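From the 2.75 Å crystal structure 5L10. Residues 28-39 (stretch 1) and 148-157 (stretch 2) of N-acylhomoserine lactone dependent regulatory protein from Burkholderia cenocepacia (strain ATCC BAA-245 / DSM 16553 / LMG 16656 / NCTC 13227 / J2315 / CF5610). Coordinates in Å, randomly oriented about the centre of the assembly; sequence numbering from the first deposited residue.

Stretch 1 28-39: PIAAAAAALGFR
Stretch 2 148-157: RLRAPCASLS

Two helices, 28-35 and 148-157, run nearly antiparallel: their N-to-C directions differ by 168° and their axes approach to 10.8 Å. The register pairs Ile-29 with Leu-156 (CA to CA 6.6 Å) and Leu-36 with Leu-149 (CA to CA 8.1 Å). No hydrogen bond crosses the contact, which buries 387 Å² in total and is held by apolar packing.

Pro-28 (phi/psi -60/-43) makes no contact, but its O accepts from Ala-32 N at 3.0 Å. Ile-29, rotamer m,t, points sideways and places CG2 4.1 Å from Leu-156 CD2. The small methyl of Ala-32 points toward the partner helix, with CB 3.6 Å from the same Leu-156 CD2. The other branch of that leucine reaches Ala-33: CD1 lies 3.7 Å from Ala-33 N and 4.0 Å from Ala-33 CB. Leu-156 (m,t) thus packs on backbone as well as side chain, and loses 105 Å² to stretch 1, the most of any residue here. Ala-31, Ala-34 and Ala-35 are exposed and out of reach.

Leu-36 (phi/psi -84/0; m,t) points toward stretch 2. Its CD1 sits 3.8 Å from Leu-156 CD1 and 4.0 Å from Pro-152 CB, while its CD2 lies 4.2 Å from CD2 of Leu-149 (m,t).

Gly-37, at phi/psi 104/1, ends the helix in a Schellman motif: Phe-38 N bonds Ala-33 O at 2.9 Å, and Gly-37 N bonds Ala-34 O at 2.9 Å. A CB at these angles would jam against the carbonyl O of Leu-36, a local reason for glycine.

Past this turn, Phe-38 (phi/psi -95/111; chi1 -61°, chi2 -79°) directs its CB toward stretch 2. CZ is 4.0 Å from Leu-149 CD1, and CE2 is 3.9 Å from SG of Cys-153 (chi1 m). That sulfur approaches the ring obliquely, 64° off its normal. Arg-39, exposed, takes no part.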

ATOM      1  N   PRO A  28     -16.821  -3.114   1.299  1.00 32.01           N
ATOM      2  CA  PRO A  28     -16.213  -2.206   2.291  1.00 25.41           C
ATOM      3  C   PRO A  28     -15.368  -1.112   1.666  1.00 24.89           C
ATOM      4  O   PRO A  28     -15.451   0.048   2.090  1.00 30.59           O
ATOM      5  CB  PRO A  28     -15.366  -3.147   3.158  1.00 24.07           C
ATOM      6  CG  PRO A  28     -16.024  -4.449   3.041  1.00 30.11           C
ATOM      7  CD  PRO A  28     -16.514  -4.521   1.624  1.00 34.91           C
ATOM      8  N   ILE A  29     -14.551  -1.446   0.664  1.00 19.83           N
ATOM      9  CA  ILE A  29     -13.688  -0.443   0.051  1.00 23.03           C
ATOM     10  C   ILE A  29     -14.516   0.565  -0.737  1.00 28.80           C
ATOM     11  O   ILE A  29     -14.234   1.769  -0.722  1.00 27.49           O
ATOM     12  CB  ILE A  29     -12.625  -1.122  -0.833  1.00 24.30           C
ATOM     13  CG1 ILE A  29     -11.784  -2.097  -0.002  1.00 23.76           C
ATOM     14  CG2 ILE A  29     -11.737  -0.083  -1.491  1.00 19.84           C
ATOM     15  CD1 ILE A  29     -10.814  -2.917  -0.822  1.00 23.41           C
ATOM     16  N   ALA A  30     -15.555   0.094  -1.430  1.00 32.98           N
ATOM     17  CA  ALA A  30     -16.411   1.004  -2.184  1.00 30.73           C
ATOM     18  C   ALA A  30     -17.227   1.897  -1.255  1.00 29.20           C
ATOM     19  O   ALA A  30     -17.434   3.081  -1.547  1.00 24.68           O
ATOM     20  CB  ALA A  30     -17.326   0.212  -3.116  1.00 14.84           C
ATOM     21  N   ALA A  31     -17.696   1.351  -0.130  1.00 29.56           N
ATOM     22  CA  ALA A  31     -18.442   2.165   0.824  1.00 15.75           C
ATOM     23  C   ALA A  31     -17.557   3.242   1.441  1.00 33.02           C
ATOM     24  O   ALA A  31     -18.009   4.373   1.661  1.00 37.15           O
ATOM     25  CB  ALA A  31     -19.057   1.279   1.906  1.00 16.52           C
ATOM     26  N   ALA A  32     -16.292   2.917   1.718  1.00 25.76           N
ATOM     27  CA  ALA A  32     -15.380   3.920   2.258  1.00 23.17           C
ATOM     28  C   ALA A  32     -15.079   5.003   1.227  1.00 25.67           C
ATOM     29  O   ALA A  32     -15.101   6.198   1.548  1.00 21.23           O
ATOM     30  CB  ALA A  32     -14.089   3.256   2.736  1.00 16.91           C
ATOM     31  N   ALA A  33     -14.801   4.602  -0.016  1.00 26.43           N
ATOM     32  CA  ALA A  33     -14.550   5.582  -1.067  1.00 26.16           C
ATOM     33  C   ALA A  33     -15.753   6.497  -1.268  1.00 32.88           C
ATOM     34  O   ALA A  33     -15.597   7.713  -1.439  1.00 31.10           O
ATOM     35  CB  ALA A  33     -14.188   4.870  -2.370  1.00 18.59           C
ATOM     36  N   ALA A  34     -16.964   5.932  -1.244  1.00 31.25           N
ATOM     37  CA  ALA A  34     -18.163   6.754  -1.364  1.00 29.54           C
ATOM     38  C   ALA A  34     -18.250   7.766  -0.230  1.00 30.23           C
ATOM     39  O   ALA A  34     -18.570   8.938  -0.457  1.00 30.51           O
ATOM     40  CB  ALA A  34     -19.410   5.871  -1.387  1.00 18.15           C
ATOM     41  N   ALA A  35     -17.951   7.333   0.997  1.00 30.29           N
ATOM     42  CA  ALA A  35     -17.990   8.243   2.137  1.00 32.31           C
ATOM     43  C   ALA A  35     -16.952   9.351   2.011  1.00 32.11           C
ATOM     44  O   ALA A  35     -17.136  10.436   2.574  1.00 37.54           O
ATOM     45  CB  ALA A  35     -17.783   7.466   3.435  1.00 18.70           C
ATOM     46  N   LEU A  36     -15.864   9.100   1.287  1.00 34.47           N
ATOM     47  CA  LEU A  36     -14.848  10.113   1.040  1.00 32.23           C
ATOM     48  C   LEU A  36     -15.195  11.025  -0.129  1.00 36.29           C
ATOM     49  O   LEU A  36     -14.407  11.923  -0.445  1.00 41.93           O
ATOM     50  CB  LEU A  36     -13.492   9.447   0.784  1.00 31.96           C
ATOM     51  CG  LEU A  36     -12.884   8.668   1.951  1.00 29.62           C
ATOM     52  CD1 LEU A  36     -11.599   7.977   1.526  1.00 24.80           C
ATOM     53  CD2 LEU A  36     -12.630   9.599   3.124  1.00 29.37           C
ATOM     54  N   GLY A  37     -16.338  10.814  -0.782  1.00 32.19           N
ATOM     55  CA  GLY A  37     -16.773  11.661  -1.872  1.00 32.00           C
ATOM     56  C   GLY A  37     -16.614  11.081  -3.261  1.00 30.66           C
ATOM     57  O   GLY A  37     -16.952  11.762  -4.237  1.00 39.21           O
ATOM     58  N   PHE A  38     -16.112   9.855  -3.389  1.00 30.98           N
ATOM     59  CA  PHE A  38     -15.898   9.232  -4.693  1.00 28.61           C
ATOM     60  C   PHE A  38     -17.112   8.378  -5.033  1.00 31.09           C
ATOM     61  O   PHE A  38     -17.345   7.342  -4.402  1.00 32.11           O
ATOM     62  CB  PHE A  38     -14.625   8.389  -4.694  1.00 25.10           C
ATOM     63  CG  PHE A  38     -13.382   9.171  -4.411  1.00 26.12           C
ATOM     64  CD1 PHE A  38     -12.790   9.936  -5.401  1.00 29.72           C
ATOM     65  CD2 PHE A  38     -12.800   9.141  -3.153  1.00 23.66           C
ATOM     66  CE1 PHE A  38     -11.642  10.658  -5.145  1.00 30.72           C
ATOM     67  CE2 PHE A  38     -11.653   9.860  -2.889  1.00 23.09           C
ATOM     68  CZ  PHE A  38     -11.072  10.620  -3.885  1.00 27.07           C
ATOM     69  N   ARG A  39     -17.877   8.805  -6.039  1.00 29.00           N
ATOM     70  CA  ARG A  39     -19.068   8.057  -6.425  1.00 28.26           C
ATOM     71  C   ARG A  39     -18.709   6.678  -6.960  1.00 27.18           C
ATOM     72  O   ARG A  39     -19.437   5.704  -6.730  1.00 32.69           O
ATOM     73  CB  ARG A  39     -19.863   8.836  -7.470  1.00 31.66           C
ATOM     74  CG  ARG A  39     -20.849   7.976  -8.226  1.00 32.97           C
ATOM     75  CD  ARG A  39     -21.957   8.784  -8.827  1.00 42.43           C
ATOM     76  NE  ARG A  39     -22.885   7.930  -9.554  1.00 54.32           N
ATOM     77  CZ  ARG A  39     -24.116   8.291  -9.889  1.00 68.88           C
ATOM     78  NH1 ARG A  39     -24.567   9.490  -9.551  1.00 76.60           N
ATOM     79  NH2 ARG A  39     -24.898   7.452 -10.555  1.00 73.89           N
ATOM     80  N   ARG A 148      -5.646  16.835   2.191  1.00 38.77           N
ATOM     81  CA  ARG A 148      -6.313  16.187   3.313  1.00 41.77           C
ATOM     82  C   ARG A 148      -6.743  14.759   2.999  1.00 37.70           C
ATOM     83  O   ARG A 148      -6.947  13.970   3.930  1.00 42.40           O
ATOM     84  CB  ARG A 148      -7.517  17.024   3.757  1.00 52.60           C
ATOM     85  CG  ARG A 148      -8.868  16.408   3.457  1.00 70.02           C
ATOM     86  CD  ARG A 148      -9.757  17.378   2.702  1.00 88.86           C
ATOM     87  NE  ARG A 148     -11.027  16.770   2.313  1.00 97.50           N
ATOM     88  CZ  ARG A 148     -12.216  17.170   2.750  1.00104.78           C
ATOM     89  NH1 ARG A 148     -12.306  18.193   3.589  1.00113.42           N
ATOM     90  NH2 ARG A 148     -13.315  16.553   2.338  1.00101.84           N
ATOM     91  N   LEU A 149      -6.856  14.397   1.721  1.00 34.22           N
ATOM     92  CA  LEU A 149      -7.294  13.063   1.326  1.00 31.29           C
ATOM     93  C   LEU A 149      -6.149  12.099   1.049  1.00 30.93           C
ATOM     94  O   LEU A 149      -6.414  10.923   0.779  1.00 36.82           O
ATOM     95  CB  LEU A 149      -8.177  13.138   0.079  1.00 36.47           C
ATOM     96  CG  LEU A 149      -9.651  13.488   0.265  1.00 41.59           C
ATOM     97  CD1 LEU A 149     -10.363  13.431  -1.072  1.00 40.46           C
ATOM     98  CD2 LEU A 149     -10.300  12.541   1.258  1.00 42.38           C
ATOM     99  N   ARG A 150      -4.895  12.556   1.099  1.00 32.65           N
ATOM    100  CA  ARG A 150      -3.776  11.671   0.788  1.00 30.73           C
ATOM    101  C   ARG A 150      -3.733  10.481   1.735  1.00 33.04           C
ATOM    102  O   ARG A 150      -3.738   9.324   1.297  1.00 32.34           O
ATOM    103  CB  ARG A 150      -2.458  12.445   0.841  1.00 28.83           C
ATOM    104  CG  ARG A 150      -2.154  13.205  -0.424  1.00 32.82           C
ATOM    105  CD  ARG A 150      -0.677  13.522  -0.536  1.00 35.73           C
ATOM    106  NE  ARG A 150      -0.395  14.254  -1.765  1.00 43.61           N
ATOM    107  CZ  ARG A 150      -0.371  15.579  -1.853  1.00 50.20           C
ATOM    108  NH1 ARG A 150      -0.597  16.323  -0.778  1.00 49.91           N
ATOM    109  NH2 ARG A 150      -0.112  16.160  -3.016  1.00 54.95           N
ATOM    110  N   ALA A 151      -3.692  10.746   3.041  1.00 38.50           N
ATOM    111  CA  ALA A 151      -3.648   9.660   4.020  1.00 27.51           C
ATOM    112  C   ALA A 151      -4.848   8.726   3.926  1.00 33.96           C
ATOM    113  O   ALA A 151      -4.642   7.499   3.920  1.00 28.47           O
ATOM    114  CB  ALA A 151      -3.500  10.242   5.428  1.00 30.47           C
ATOM    115  N   PRO A 152      -6.101   9.202   3.861  1.00 39.05           N
ATOM    116  CA  PRO A 152      -7.214   8.245   3.720  1.00 25.43           C
ATOM    117  C   PRO A 152      -7.161   7.443   2.432  1.00 22.81           C
ATOM    118  O   PRO A 152      -7.399   6.230   2.453  1.00 22.50           O
ATOM    119  CB  PRO A 152      -8.456   9.145   3.781  1.00 27.26           C
ATOM    120  CG  PRO A 152      -8.006  10.350   4.520  1.00 29.80           C
ATOM    121  CD  PRO A 152      -6.601  10.572   4.072  1.00 28.85           C
ATOM    122  N   CYS A 153      -6.856   8.086   1.303  1.00 22.24           N
ATOM    123  CA  CYS A 153      -6.769   7.349   0.047  1.00 25.65           C
ATOM    124  C   CYS A 153      -5.641   6.331   0.082  1.00 28.55           C
ATOM    125  O   CYS A 153      -5.779   5.223  -0.450  1.00 29.65           O
ATOM    126  CB  CYS A 153      -6.585   8.317  -1.116  1.00 24.03           C
ATOM    127  SG  CYS A 153      -8.086   9.182  -1.565  1.00 31.70           S
ATOM    128  N   ALA A 154      -4.510   6.697   0.693  1.00 20.21           N
ATOM    129  CA  ALA A 154      -3.421   5.748   0.898  1.00 19.98           C
ATOM    130  C   ALA A 154      -3.902   4.533   1.675  1.00 30.15           C
ATOM    131  O   ALA A 154      -3.597   3.387   1.324  1.00 29.81           O
ATOM    132  CB  ALA A 154      -2.274   6.434   1.637  1.00 25.52           C
ATOM    133  N   SER A 155      -4.659   4.773   2.745  1.00 30.04           N
ATOM    134  CA  SER A 155      -5.232   3.684   3.524  1.00 26.50           C
ATOM    135  C   SER A 155      -6.056   2.752   2.639  1.00 25.28           C
ATOM    136  O   SER A 155      -5.840   1.535   2.628  1.00 27.02           O
ATOM    137  CB  SER A 155      -6.077   4.266   4.657  1.00 32.78           C
ATOM    138  OG  SER A 155      -6.616   3.248   5.470  1.00 50.07           O
ATOM    139  N   LEU A 156      -6.996   3.313   1.871  1.00 25.94           N
ATOM    140  CA  LEU A 156      -7.829   2.498   0.988  1.00 22.25           C
ATOM    141  C   LEU A 156      -6.994   1.769  -0.053  1.00 26.16           C
ATOM    142  O   LEU A 156      -7.312   0.637  -0.439  1.00 23.88           O
ATOM    143  CB  LEU A 156      -8.870   3.370   0.289  1.00 21.02           C
ATOM    144  CG  LEU A 156     -10.125   3.708   1.078  1.00 22.70           C
ATOM    145  CD1 LEU A 156     -11.099   4.484   0.200  1.00 23.40           C
ATOM    146  CD2 LEU A 156     -10.746   2.423   1.581  1.00 22.84           C
ATOM    147  N   SER A 157      -5.934   2.415  -0.537  1.00 28.79           N
ATOM    148  CA  SER A 157      -5.091   1.810  -1.558  1.00 20.05           C
ATOM    149  C   SER A 157      -4.360   0.591  -1.013  1.00 26.00           C
ATOM    150  O   SER A 157      -4.294  -0.455  -1.670  1.00 29.84           O
ATOM    151  CB  SER A 157      -4.104   2.846  -2.083  1.00 23.74           C
ATOM    152  OG  SER A 157      -3.246   2.263  -3.034  1.00 41.68           O
TER